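Local coordinates for protein cytochrome c, putative (Shewanella oneidensis, PDB 1SP3) that is an octaheme cytochrome c, probably an oxidoreductase of respiration that reduces tetrathionate and carries electrons through its covalently attached hemes, at residues N307-L312 with F389-M394; N61-A66 with P328-T333; K335-K340 with G385-A390. All blocks are in the same frame, centred on the assembly; numbering follows the deposited sequence.

Contact 1 of 3, residues N307-L312 with F389-M394; sequences NVVTKL and FAATEM. With HEC (heme c), chain D.
Thr-310 and Lys-311 pair in parallel with Thr-392 and Glu-393 through three backbone hydrogen bonds, Thr-310 N to Ala-391 O, Glu-393 N to Thr-310 O and Leu-312 N to Glu-393 O, the last at 2.8 Å and nearly along the C=O axis. On one face of this ladder Lys-311 and Glu-393 run side by side in the same direction and touch through their CG atoms, 3.8 Å apart. Their charged ends do not meet, and Glu-393 OE2 takes its hydrogen bond from Trp-395 instead. Val-309, with CG1 anti to the backbone N (chi1 174°), lays that methyl against the peptide beyond Thr-392, 3.5 Å from Thr-392 C. Past the ladder, Leu-312 crosses Thr-392, which shares the other face with Thr-310; Leu-312 CG is 3.9 Å from Thr-392 CB, while Leu-312 CB rests 4.0 Å from Met-394 SD. An alanine at Leu-312 would probably leave a gap beside Thr-392 and Asn-62, with the sulfur contact of CB kept. At the exposed end one water lies within hydrogen-bonding distance of Val-308 O, Thr-310 OG1 and Ala-391 O. Met-394 extends to the heme, its CE 3.7 Å from propionate atom CBA. Strand 387-397 is bordered by strand 310-315 and, antiparallel, by strand 325-339, with Phe-345 of strand 344-345 against Thr-310, Leu-312 and Thr-392.

Contact 2 of 3, residues N61-A66 with P328-T333; sequences NNFCVA and PFKVHT. With HEC (heme c), chain D; SCN (thiocyanate ion), chain B.
Asn-62 and Phe-63 meet His-332 where the loop 61-66, which carries an Asx turn and lines a heme c pocket, lies against strand 325-339 of the large mixed sheet. Two hydrogen bonds tie Asn-62 to this one residue. His-332 ND1 donates to Asn-62 OD1 at 2.6 Å and almost straight (171°); the oxygen lies in the imidazole plane, while the donor stands well above the amide carbonyl plane. Asn-62 ND2 returns a bond to His-332 O and has a second partner in Thr-392 OG1, so both ends of the amide are engaged and its rotation is fixed.

Stacking is the second kind of contact. The Phe-63 and His-332 rings lie face to face, planes 6° apart and centroids 3.8 Å apart, with Phe-63 CZ over the centre of the imidazole and His-332 CE1 over the centre of the phenyl. His-332 is placed there with CG anti to its backbone N (chi1 178°). Lys-330 NZ comes to the edge of the Phe-63 ring, but its hydrogen bonds go to the carbonyls of Lys-153 and Lys-247.

The third group of bonds centres on Asn-61, between the loop and the heme. Asn-61 OD1 accepts from Phe-63 N, closing the Asx turn, and from Val-65 N, the two arriving from opposite faces of the amide. With OD1 held by two N-H groups, ND2 faces the cofactor: Asn-61 ND2 donates to heme O1A at 2.7 Å and, weakly, to the nitrogen of a thiocyanate, probably from the crystallisation liquor. Thiocyanate occupies an axial position of this heme, its S 2.4 Å from the iron.

Contact 3 of 3, residues K335-K340 with G385-A390; sequences KQIYDK and GEYDFA
Tyr-338 and Asp-388 form one hydrogen-bonded pair of an antiparallel beta ladder that also holds Gln-336 with Ala-390, while Ile-337 faces Phe-389 in the non-hydrogen-bonded pair between them. The strands 335-339 and 387-390 run at 147° to each other, and both hydrogen-bonded pairs carry reciprocal N-H to C=O bonds. Packing is close around Tyr-338. With CG between the backbone N and the carbonyl carbon (chi1 86°), the ring leans over the partner strand, where its CD2 comes 3.6 Å from Ala-390 CB, with Phe-389 C at the ring edge. CE2 touches Asp-388 CB, the phenol and carboxylate lying side by side with planes 12° apart. The opposite face carries Ile-337 and Phe-389, where Ile-337 CB approaches Phe-389 CE2 at 4.0 Å; Ile-337 CD1 also reaches Tyr-387 CD1, and Trp-362 of helix 362-372 packs against all three side chains.

The end at Lys-340 is looser. Its backbone N still bonds Glu-386 O at 2.8 Å, but the side chain crosses Asp-388, Lys-340 CD 3.7 Å from Asp-388 CB, and NZ makes a long salt bridge to Glu-386 OE1, while OE2 of that glutamate pairs with Lys-341. Polar ends gather beyond the tyrosine ring, where Tyr-338 OH bonds Ser-306 OG and shares a water with Asp-388, 2.8 Å from the phenol oxygen and 3.3 Å from Asp-388 OD2.

From the N terminus, the loop 61-66 comes first and waits longest for its partner: contact 2 closes a span of more than 260 residues when strand 325-339 arrives. Segment 307-312 of contact 1 falls inside that span, but its mate 389-394 lies beyond it, so contacts 1 and 2 cross. Contact 3 opens just after contact 2 closes and ends on the same strand 387-397 as contact 1, sharing Phe-389 and Ala-390 with it; its short loop, which includes helix 362-372, therefore sits within the longer one of contact 1. Together they join three strands of one mixed sheet, while contact 2 fastens that sheet to the heme-bearing N-terminal part.

Contact 1 of 3, residues N307-L312 with F389-M394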
loop_
_atom_site.group_PDB
_atom_site.type_symbol
_atom_site.label_atom_id
_atom_site.label_comp_id
_atom_site.label_asym_id
_atom_site.label_seq_id
_atom_site.Cartn_x
_atom_site.Cartn_y
_atom_site.Cartn_z
ATOM N N ASN A 307 12.254 -23.728 -1.894
ATOM C CA ASN A 307 13.043 -23.852 -3.127
ATOM C C ASN A 307 12.429 -23.006 -4.295
ATOM O O ASN A 307 12.991 -22.884 -5.363
ATOM C CB ASN A 307 13.367 -25.325 -3.477
ATOM C CG ASN A 307 14.420 -25.448 -4.665
ATOM O OD1 ASN A 307 14.014 -25.717 -5.817
ATOM N ND2 ASN A 307 15.757 -25.209 -4.386
ATOM N N VAL A 308 11.289 -22.376 -4.025
ATOM C CA VAL A 308 10.518 -21.649 -5.038
ATOM C C VAL A 308 10.238 -20.197 -4.537
ATOM O O VAL A 308 10.384 -19.911 -3.328
ATOM C CB VAL A 308 9.293 -22.579 -5.354
ATOM C CG1 VAL A 308 7.921 -21.983 -5.275
ATOM C CG2 VAL A 308 9.544 -23.387 -6.644
ATOM N N VAL A 309 9.922 -19.279 -5.433
ATOM C CA VAL A 309 9.562 -17.904 -5.039
ATOM C C VAL A 309 8.157 -17.970 -4.504
ATOM O O VAL A 309 7.278 -18.479 -5.171
ATOM C CB VAL A 309 9.651 -16.903 -6.206
ATOM C CG1 VAL A 309 9.101 -15.524 -5.738
ATOM C CG2 VAL A 309 11.111 -16.786 -6.659
ATOM N N THR A 310 7.935 -17.479 -3.281
ATOM C CA THR A 310 6.557 -17.399 -2.786
ATOM C C THR A 310 5.866 -16.061 -3.140
ATOM O O THR A 310 6.392 -14.943 -2.811
ATOM C CB THR A 310 6.516 -17.621 -1.261
ATOM O OG1 THR A 310 7.099 -18.895 -0.919
ATOM C CG2 THR A 310 5.050 -17.790 -0.810
ATOM N N LYS A 311 4.664 -16.149 -3.726
ATOM C CA LYS A 311 3.925 -14.937 -4.093
ATOM C C LYS A 311 3.136 -14.615 -2.848
ATOM O O LYS A 311 2.238 -15.353 -2.440
ATOM C CB LYS A 311 2.969 -15.170 -5.262
ATOM C CG LYS A 311 3.717 -15.581 -6.576
ATOM C CD LYS A 311 2.698 -16.343 -7.481
ATOM C CE LYS A 311 3.146 -16.387 -8.926
ATOM N NZ LYS A 311 4.034 -17.595 -9.103
ATOM N N LEU A 312 3.496 -13.517 -2.243
ATOM C CA LEU A 312 2.852 -13.056 -1.040
ATOM C C LEU A 312 1.473 -12.437 -1.363
ATOM O O LEU A 312 0.561 -12.522 -0.515
ATOM C CB LEU A 312 3.737 -12.037 -0.328
ATOM C CG LEU A 312 5.071 -12.567 0.238
ATOM C CD1 LEU A 312 5.741 -11.349 1.066
ATOM C CD2 LEU A 312 4.863 -13.846 1.235
ATOM N N PHE A 389 16.167 -18.146 5.207
ATOM C CA PHE A 389 15.600 -17.080 4.365
ATOM C C PHE A 389 15.037 -17.646 3.034
ATOM O O PHE A 389 15.667 -18.491 2.416
ATOM C CB PHE A 389 16.623 -15.996 4.114
ATOM C CG PHE A 389 17.022 -15.237 5.351
ATOM C CD1 PHE A 389 18.128 -15.661 6.151
ATOM C CD2 PHE A 389 16.249 -14.118 5.782
ATOM C CE1 PHE A 389 18.498 -14.931 7.307
ATOM C CE2 PHE A 389 16.624 -13.392 6.891
ATOM C CZ PHE A 389 17.744 -13.835 7.697
ATOM N N ALA A 390 13.848 -17.222 2.638
ATOM C CA ALA A 390 13.275 -17.648 1.350
ATOM C C ALA A 390 12.804 -16.518 0.452
ATOM O O ALA A 390 12.377 -15.472 0.954
ATOM C CB ALA A 390 12.117 -18.626 1.578
ATOM N N ALA A 391 12.774 -16.766 -0.862
ATOM C CA ALA A 391 12.460 -15.735 -1.869
ATOM C C ALA A 391 11.000 -15.491 -2.004
ATOM O O ALA A 391 10.219 -16.430 -1.831
ATOM C CB ALA A 391 13.127 -16.007 -3.245
ATOM N N THR A 392 10.622 -14.213 -2.243
ATOM C CA THR A 392 9.217 -13.827 -2.372
ATOM C C THR A 392 9.044 -12.817 -3.447
ATOM O O THR A 392 10.007 -12.239 -3.906
ATOM C CB THR A 392 8.678 -13.124 -1.107
ATOM O OG1 THR A 392 9.362 -11.875 -0.972
ATOM C CG2 THR A 392 9.010 -13.948 0.222
ATOM N N GLU A 393 7.794 -12.654 -3.892
ATOM C CA GLU A 393 7.408 -11.542 -4.737
ATOM C C GLU A 393 6.080 -11.080 -4.245
ATOM O O GLU A 393 5.281 -11.880 -3.666
ATOM C CB GLU A 393 7.416 -11.918 -6.230
ATOM C CG GLU A 393 6.190 -12.641 -6.826
ATOM C CD GLU A 393 6.386 -12.855 -8.333
ATOM O OE1 GLU A 393 7.545 -12.782 -8.781
ATOM O OE2 GLU A 393 5.416 -13.013 -9.078
ATOM N N MET A 394 5.795 -9.800 -4.458
ATOM C CA MET A 394 4.516 -9.228 -4.029
ATOM C C MET A 394 4.019 -8.206 -5.068
ATOM O O MET A 394 4.810 -7.463 -5.604
ATOM C CB MET A 394 4.687 -8.545 -2.709
ATOM C CG MET A 394 3.321 -8.067 -2.148
ATOM S SD MET A 394 3.443 -8.097 -0.329
ATOM C CE MET A 394 1.784 -7.223 0.058
HETATM FE FE HEC D . 2.488 0.008 6.397
HETATM C CHA HEC D . -0.009 -1.250 4.267
HETATM C CHB HEC D . 3.345 -3.224 7.265
HETATM C CHC HEC D . 4.750 1.179 8.679
HETATM C CHD HEC D . 1.812 3.194 5.453
HETATM N NA HEC D . 1.825 -1.937 5.844
HETATM C C1A HEC D . 0.774 -2.215 4.954
HETATM C C2A HEC D . 0.651 -3.670 4.874
HETATM C C3A HEC D . 1.571 -4.234 5.709
HETATM C C4A HEC D . 2.324 -3.134 6.329
HETATM C CMA HEC D . 1.777 -5.796 5.927
HETATM C CAA HEC D . -0.370 -4.438 3.948
HETATM C CBA HEC D . 0.350 -5.026 2.706
HETATM C CGA HEC D . 1.199 -3.941 1.988
HETATM O O1A HEC D . 2.454 -3.968 2.155
HETATM O O2A HEC D . 0.703 -2.975 1.259
HETATM N NB HEC D . 3.807 -0.820 7.727
HETATM C C1B HEC D . 3.945 -2.210 7.949
HETATM C C2B HEC D . 4.878 -2.426 9.031
HETATM C C3B HEC D . 5.297 -1.188 9.400
HETATM C C4B HEC D . 4.603 -0.183 8.588
HETATM C CMB HEC D . 5.297 -3.844 9.543
HETATM C CAB HEC D . 6.290 -0.800 10.526
HETATM C CBB HEC D . 7.393 -1.572 10.821
HETATM N NC HEC D . 3.223 1.935 6.968
HETATM C C1C HEC D . 4.152 2.166 7.937
HETATM C C2C HEC D . 4.381 3.581 8.015
HETATM C C3C HEC D . 3.565 4.174 7.075
HETATM C C4C HEC D . 2.808 3.112 6.419
HETATM C CMC HEC D . 5.385 4.199 9.036
HETATM C CAC HEC D . 3.424 5.710 6.738
HETATM C CBC HEC D . 4.448 6.548 6.340
HETATM N ND HEC D . 1.117 0.860 5.025
HETATM C C1D HEC D . 0.979 2.227 4.935
HETATM C C2D HEC D . -0.220 2.449 4.092
HETATM C C3D HEC D . -0.805 1.082 3.715
HETATM C C4D HEC D . 0.097 0.142 4.346
HETATM C CMD HEC D . -0.785 3.807 3.675
HETATM C CAD HEC D . -2.048 0.771 2.789
HETATM C CBD HEC D . -1.512 0.659 1.357
HETATM C CGD HEC D . -2.613 0.576 0.275
HETATM O O1D HEC D . -2.284 1.056 -0.836
HETATM O O2D HEC D . -3.794 0.047 0.394
HETATM O O HOH W 1 9.767 -19.098 -0.977
HETATM O O HOH W 2 13.529 -19.399 -1.887
#

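Contact 2 of 3, residues N61-A66 with P328-T333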
loop_
_atom_site.group_PDB
_atom_site.type_symbol
_atom_site.label_atom_id
_atom_site.label_comp_id
_atom_site.label_asym_id
_atom_site.label_seq_id
_atom_site.Cartn_x
_atom_site.Cartn_y
_atom_site.Cartn_z
ATOM N N ASN A 61 3.906 -8.861 4.306
ATOM C CA ASN A 61 4.514 -8.315 3.073
ATOM C C ASN A 61 5.992 -8.593 3.056
ATOM O O ASN A 61 6.515 -9.245 3.988
ATOM C CB ASN A 61 4.172 -6.816 2.847
ATOM C CG ASN A 61 4.932 -5.855 3.809
ATOM O OD1 ASN A 61 5.987 -6.203 4.395
ATOM N ND2 ASN A 61 4.441 -4.593 3.894
ATOM N N ASN A 62 6.677 -8.236 1.960
ATOM C CA ASN A 62 8.132 -8.465 1.877
ATOM C C ASN A 62 8.970 -7.172 2.089
ATOM O O ASN A 62 10.123 -7.028 1.619
ATOM C CB ASN A 62 8.566 -9.253 0.628
ATOM C CG ASN A 62 8.143 -8.582 -0.710
ATOM O OD1 ASN A 62 7.698 -7.417 -0.731
ATOM N ND2 ASN A 62 8.248 -9.337 -1.829
ATOM N N PHE A 63 8.370 -6.218 2.804
ATOM C CA PHE A 63 9.076 -4.983 3.193
ATOM C C PHE A 63 9.394 -5.193 4.681
ATOM O O PHE A 63 10.228 -6.084 5.022
ATOM C CB PHE A 63 8.161 -3.779 2.967
ATOM C CG PHE A 63 8.125 -3.301 1.521
ATOM C CD1 PHE A 63 7.062 -3.646 0.681
ATOM C CD2 PHE A 63 9.157 -2.523 1.006
ATOM C CE1 PHE A 63 7.053 -3.236 -0.637
ATOM C CE2 PHE A 63 9.150 -2.092 -0.283
ATOM C CZ PHE A 63 8.098 -2.423 -1.114
ATOM N N CYS A 64 8.627 -4.533 5.563
ATOM C CA CYS A 64 8.781 -4.732 7.003
ATOM C C CYS A 64 8.141 -5.989 7.534
ATOM O O CYS A 64 8.288 -6.314 8.732
ATOM C CB CYS A 64 8.413 -3.431 7.800
ATOM S SG CYS A 64 9.638 -2.027 7.473
ATOM N N VAL A 65 7.387 -6.695 6.684
ATOM C CA VAL A 65 6.840 -8.015 7.045
ATOM C C VAL A 65 5.490 -7.941 7.772
ATOM O O VAL A 65 4.461 -8.345 7.221
ATOM C CB VAL A 65 7.839 -8.912 7.835
ATOM C CG1 VAL A 65 7.253 -10.347 8.005
ATOM C CG2 VAL A 65 9.184 -9.032 7.069
ATOM N N ALA A 66 5.470 -7.447 9.000
ATOM C CA ALA A 66 4.262 -7.549 9.766
ATOM C C ALA A 66 4.334 -6.661 10.964
ATOM O O ALA A 66 5.399 -6.480 11.633
ATOM C CB ALA A 66 3.981 -8.965 10.246
ATOM N N PRO A 328 -1.818 -3.065 -14.848
ATOM C CA PRO A 328 -0.425 -2.819 -14.504
ATOM C C PRO A 328 -0.188 -2.900 -13.009
ATOM O O PRO A 328 -1.009 -2.478 -12.178
ATOM C CB PRO A 328 -0.233 -1.344 -14.904
ATOM C CG PRO A 328 -1.551 -0.729 -14.595
ATOM C CD PRO A 328 -2.621 -1.813 -14.714
ATOM N N PHE A 329 1.002 -3.367 -12.682
ATOM C CA PHE A 329 1.314 -3.679 -11.325
ATOM C C PHE A 329 2.763 -3.318 -10.993
ATOM O O PHE A 329 3.676 -3.462 -11.831
ATOM C CB PHE A 329 1.167 -5.197 -11.100
ATOM C CG PHE A 329 -0.241 -5.660 -11.066
ATOM C CD1 PHE A 329 -0.893 -6.058 -12.258
ATOM C CD2 PHE A 329 -0.944 -5.672 -9.858
ATOM C CE1 PHE A 329 -2.157 -6.512 -12.225
ATOM C CE2 PHE A 329 -2.267 -6.096 -9.817
ATOM C CZ PHE A 329 -2.868 -6.505 -11.032
ATOM N N LYS A 330 2.957 -2.918 -9.761
ATOM C CA LYS A 330 4.279 -2.848 -9.222
ATOM C C LYS A 330 4.591 -4.151 -8.467
ATOM O O LYS A 330 3.734 -4.707 -7.700
ATOM C CB LYS A 330 4.473 -1.638 -8.302
ATOM C CG LYS A 330 5.781 -1.818 -7.487
ATOM C CD LYS A 330 6.176 -0.623 -6.705
ATOM C CE LYS A 330 7.652 -0.881 -6.150
ATOM N NZ LYS A 330 7.694 -0.573 -4.719
ATOM N N VAL A 331 5.783 -4.676 -8.720
ATOM C CA VAL A 331 6.133 -5.987 -8.171
ATOM C C VAL A 331 7.427 -5.838 -7.364
ATOM O O VAL A 331 8.422 -5.335 -7.875
ATOM C CB VAL A 331 6.374 -7.011 -9.288
ATOM C CG1 VAL A 331 6.898 -8.370 -8.706
ATOM C CG2 VAL A 331 5.062 -7.185 -10.185
ATOM N N HIS A 332 7.396 -6.165 -6.107
ATOM C CA HIS A 332 8.585 -6.011 -5.266
ATOM C C HIS A 332 9.101 -7.450 -4.926
ATOM O O HIS A 332 8.264 -8.308 -4.654
ATOM C CB HIS A 332 8.193 -5.281 -4.005
ATOM C CG HIS A 332 9.330 -5.115 -3.044
ATOM N ND1 HIS A 332 9.348 -5.711 -1.806
ATOM C CD2 HIS A 332 10.468 -4.375 -3.123
ATOM C CE1 HIS A 332 10.435 -5.334 -1.150
ATOM N NE2 HIS A 332 11.142 -4.538 -1.937
ATOM N N THR A 333 10.423 -7.729 -5.065
ATOM C CA THR A 333 10.931 -9.045 -4.731
ATOM C C THR A 333 11.881 -8.979 -3.551
ATOM O O THR A 333 12.275 -7.914 -3.148
ATOM C CB THR A 333 11.572 -9.742 -5.900
ATOM O OG1 THR A 333 12.660 -8.987 -6.345
ATOM C CG2 THR A 333 10.629 -9.734 -7.170
HETATM FE FE HEC D . 2.488 0.008 6.397
HETATM C CHA HEC D . -0.009 -1.250 4.267
HETATM C CHB HEC D . 3.345 -3.224 7.265
HETATM C CHC HEC D . 4.750 1.179 8.679
HETATM C CHD HEC D . 1.812 3.194 5.453
HETATM N NA HEC D . 1.825 -1.937 5.844
HETATM C C1A HEC D . 0.774 -2.215 4.954
HETATM C C2A HEC D . 0.651 -3.670 4.874
HETATM C C3A HEC D . 1.571 -4.234 5.709
HETATM C C4A HEC D . 2.324 -3.134 6.329
HETATM C CMA HEC D . 1.777 -5.796 5.927
HETATM C CAA HEC D . -0.370 -4.438 3.948
HETATM C CBA HEC D . 0.350 -5.026 2.706
HETATM C CGA HEC D . 1.199 -3.941 1.988
HETATM O O1A HEC D . 2.454 -3.968 2.155
HETATM O O2A HEC D . 0.703 -2.975 1.259
HETATM N NB HEC D . 3.807 -0.820 7.727
HETATM C C1B HEC D . 3.945 -2.210 7.949
HETATM C C2B HEC D . 4.878 -2.426 9.031
HETATM C C3B HEC D . 5.297 -1.188 9.400
HETATM C C4B HEC D . 4.603 -0.183 8.588
HETATM C CMB HEC D . 5.297 -3.844 9.543
HETATM C CAB HEC D . 6.290 -0.800 10.526
HETATM C CBB HEC D . 7.393 -1.572 10.821
HETATM N NC HEC D . 3.223 1.935 6.968
HETATM C C1C HEC D . 4.152 2.166 7.937
HETATM C C2C HEC D . 4.381 3.581 8.015
HETATM C C3C HEC D . 3.565 4.174 7.075
HETATM C C4C HEC D . 2.808 3.112 6.419
HETATM C CMC HEC D . 5.385 4.199 9.036
HETATM C CAC HEC D . 3.424 5.710 6.738
HETATM C CBC HEC D . 4.448 6.548 6.340
HETATM N ND HEC D . 1.117 0.860 5.025
HETATM C C1D HEC D . 0.979 2.227 4.935
HETATM C C2D HEC D . -0.220 2.449 4.092
HETATM C C3D HEC D . -0.805 1.082 3.715
HETATM C C4D HEC D . 0.097 0.142 4.346
HETATM C CMD HEC D . -0.785 3.807 3.675
HETATM C CAD HEC D . -2.048 0.771 2.789
HETATM C CBD HEC D . -1.512 0.659 1.357
HETATM C CGD HEC D . -2.613 0.576 0.275
HETATM O O1D HEC D . -2.284 1.056 -0.836
HETATM O O2D HEC D . -3.794 0.047 0.394
HETATM S S SCN B . 3.964 -0.109 4.541
HETATM C C SCN B . 5.205 -1.178 4.880
HETATM N N SCN B . 6.027 -1.941 5.203
#

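Contact 3 of 3, residues K335-K340 with G385-A390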
loop_
_atom_site.group_PDB
_atom_site.type_symbol
_atom_site.label_atom_id
_atom_site.label_comp_id
_atom_site.label_asym_id
_atom_site.label_seq_id
_atom_site.Cartn_x
_atom_site.Cartn_y
_atom_site.Cartn_z
ATOM N N LYS A 335 13.959 -11.495 -0.149
ATOM C CA LYS A 335 14.105 -12.693 0.696
ATOM C C LYS A 335 13.836 -12.331 2.115
ATOM O O LYS A 335 14.253 -11.269 2.596
ATOM C CB LYS A 335 15.513 -13.256 0.668
ATOM C CG LYS A 335 15.966 -13.801 -0.724
ATOM C CD LYS A 335 16.886 -14.978 -0.602
ATOM C CE LYS A 335 18.266 -14.601 -0.892
ATOM N NZ LYS A 335 19.215 -15.552 -0.172
ATOM N N GLN A 336 13.173 -13.232 2.817
ATOM C CA GLN A 336 12.800 -12.947 4.201
ATOM C C GLN A 336 12.708 -14.205 5.044
ATOM O O GLN A 336 12.755 -15.338 4.550
ATOM C CB GLN A 336 11.502 -12.149 4.209
ATOM C CG GLN A 336 10.256 -13.008 3.972
ATOM C CD GLN A 336 9.041 -12.104 3.695
ATOM O OE1 GLN A 336 8.912 -11.452 2.630
ATOM N NE2 GLN A 336 8.163 -12.085 4.623
ATOM N N ILE A 337 12.583 -14.005 6.330
ATOM C CA ILE A 337 12.836 -15.065 7.287
ATOM C C ILE A 337 11.659 -16.024 7.456
ATOM O O ILE A 337 10.511 -15.624 7.520
ATOM C CB ILE A 337 13.232 -14.430 8.659
ATOM C CG1 ILE A 337 13.652 -15.540 9.684
ATOM C CG2 ILE A 337 12.097 -13.500 9.220
ATOM C CD1 ILE A 337 14.225 -14.995 11.061
ATOM N N TYR A 338 11.984 -17.323 7.474
ATOM C CA TYR A 338 11.027 -18.371 7.615
ATOM C C TYR A 338 11.508 -19.444 8.635
ATOM O O TYR A 338 12.685 -19.634 8.868
ATOM C CB TYR A 338 10.609 -18.980 6.227
ATOM C CG TYR A 338 11.501 -20.074 5.684
ATOM C CD1 TYR A 338 11.224 -21.431 5.911
ATOM C CD2 TYR A 338 12.622 -19.744 4.925
ATOM C CE1 TYR A 338 12.096 -22.464 5.381
ATOM C CE2 TYR A 338 13.468 -20.729 4.406
ATOM C CZ TYR A 338 13.215 -22.065 4.640
ATOM O OH TYR A 338 14.100 -22.985 4.077
ATOM N N ASP A 339 10.558 -20.097 9.256
ATOM C CA ASP A 339 10.832 -21.198 10.196
ATOM C C ASP A 339 11.230 -22.463 9.423
ATOM O O ASP A 339 10.416 -23.048 8.701
ATOM C CB ASP A 339 9.564 -21.465 10.974
ATOM C CG ASP A 339 9.787 -22.407 12.132
ATOM O OD1 ASP A 339 10.162 -23.611 11.888
ATOM O OD2 ASP A 339 9.555 -22.010 13.292
ATOM N N LYS A 340 12.472 -22.889 9.604
ATOM C CA LYS A 340 13.082 -23.941 8.760
ATOM C C LYS A 340 12.438 -25.286 9.019
ATOM O O LYS A 340 12.484 -26.163 8.161
ATOM C CB LYS A 340 14.597 -24.056 9.031
ATOM C CG LYS A 340 15.250 -25.128 8.220
ATOM C CD LYS A 340 16.285 -24.551 7.272
ATOM C CE LYS A 340 17.485 -25.505 6.953
ATOM N NZ LYS A 340 17.920 -26.466 8.049
ATOM N N GLY A 385 12.777 -22.664 16.646
ATOM C CA GLY A 385 14.150 -22.487 17.028
ATOM C C GLY A 385 15.120 -22.527 15.869
ATOM O O GLY A 385 16.245 -22.261 16.072
ATOM N N GLU A 386 14.660 -22.840 14.668
ATOM C CA GLU A 386 15.491 -22.892 13.476
ATOM C C GLU A 386 14.900 -21.960 12.367
ATOM O O GLU A 386 13.710 -22.040 12.023
ATOM C CB GLU A 386 15.500 -24.323 12.931
ATOM C CG GLU A 386 16.498 -25.304 13.540
ATOM C CD GLU A 386 16.744 -26.474 12.580
ATOM O OE1 GLU A 386 17.682 -26.366 11.725
ATOM O OE2 GLU A 386 15.982 -27.481 12.636
ATOM N N TYR A 387 15.730 -21.112 11.802
ATOM C CA TYR A 387 15.230 -20.247 10.769
ATOM C C TYR A 387 16.109 -20.358 9.566
ATOM O O TYR A 387 17.263 -20.838 9.659
ATOM C CB TYR A 387 15.148 -18.816 11.239
ATOM C CG TYR A 387 16.494 -18.120 11.416
ATOM C CD1 TYR A 387 17.018 -17.307 10.392
ATOM C CD2 TYR A 387 17.221 -18.237 12.617
ATOM C CE1 TYR A 387 18.203 -16.630 10.557
ATOM C CE2 TYR A 387 18.456 -17.544 12.818
ATOM C CZ TYR A 387 18.950 -16.790 11.779
ATOM O OH TYR A 387 20.131 -16.102 11.899
ATOM N N ASP A 388 15.553 -19.886 8.441
ATOM C CA ASP A 388 16.304 -19.637 7.200
ATOM C C ASP A 388 15.690 -18.404 6.423
ATOM O O ASP A 388 14.790 -17.681 6.972
ATOM C CB ASP A 388 16.403 -20.947 6.414
ATOM C CG ASP A 388 17.552 -20.946 5.477
ATOM O OD1 ASP A 388 18.162 -19.859 5.194
ATOM O OD2 ASP A 388 17.935 -21.992 4.980
ATOM N N PHE A 389 16.167 -18.146 5.207
ATOM C CA PHE A 389 15.600 -17.080 4.365
ATOM C C PHE A 389 15.037 -17.646 3.034
ATOM O O PHE A 389 15.667 -18.491 2.416
ATOM C CB PHE A 389 16.623 -15.996 4.114
ATOM C CG PHE A 389 17.022 -15.237 5.351
ATOM C CD1 PHE A 389 18.128 -15.661 6.151
ATOM C CD2 PHE A 389 16.249 -14.118 5.782
ATOM C CE1 PHE A 389 18.498 -14.931 7.307
ATOM C CE2 PHE A 389 16.624 -13.392 6.891
ATOM C CZ PHE A 389 17.744 -13.835 7.697
ATOM N N ALA A 390 13.848 -17.222 2.638
ATOM C CA ALA A 390 13.275 -17.648 1.350
ATOM C C ALA A 390 12.804 -16.518 0.452
ATOM O O ALA A 390 12.377 -15.472 0.954
ATOM C CB ALA A 390 12.117 -18.626 1.578
HETATM O O HOH W 3 16.170 -22.590 2.308
#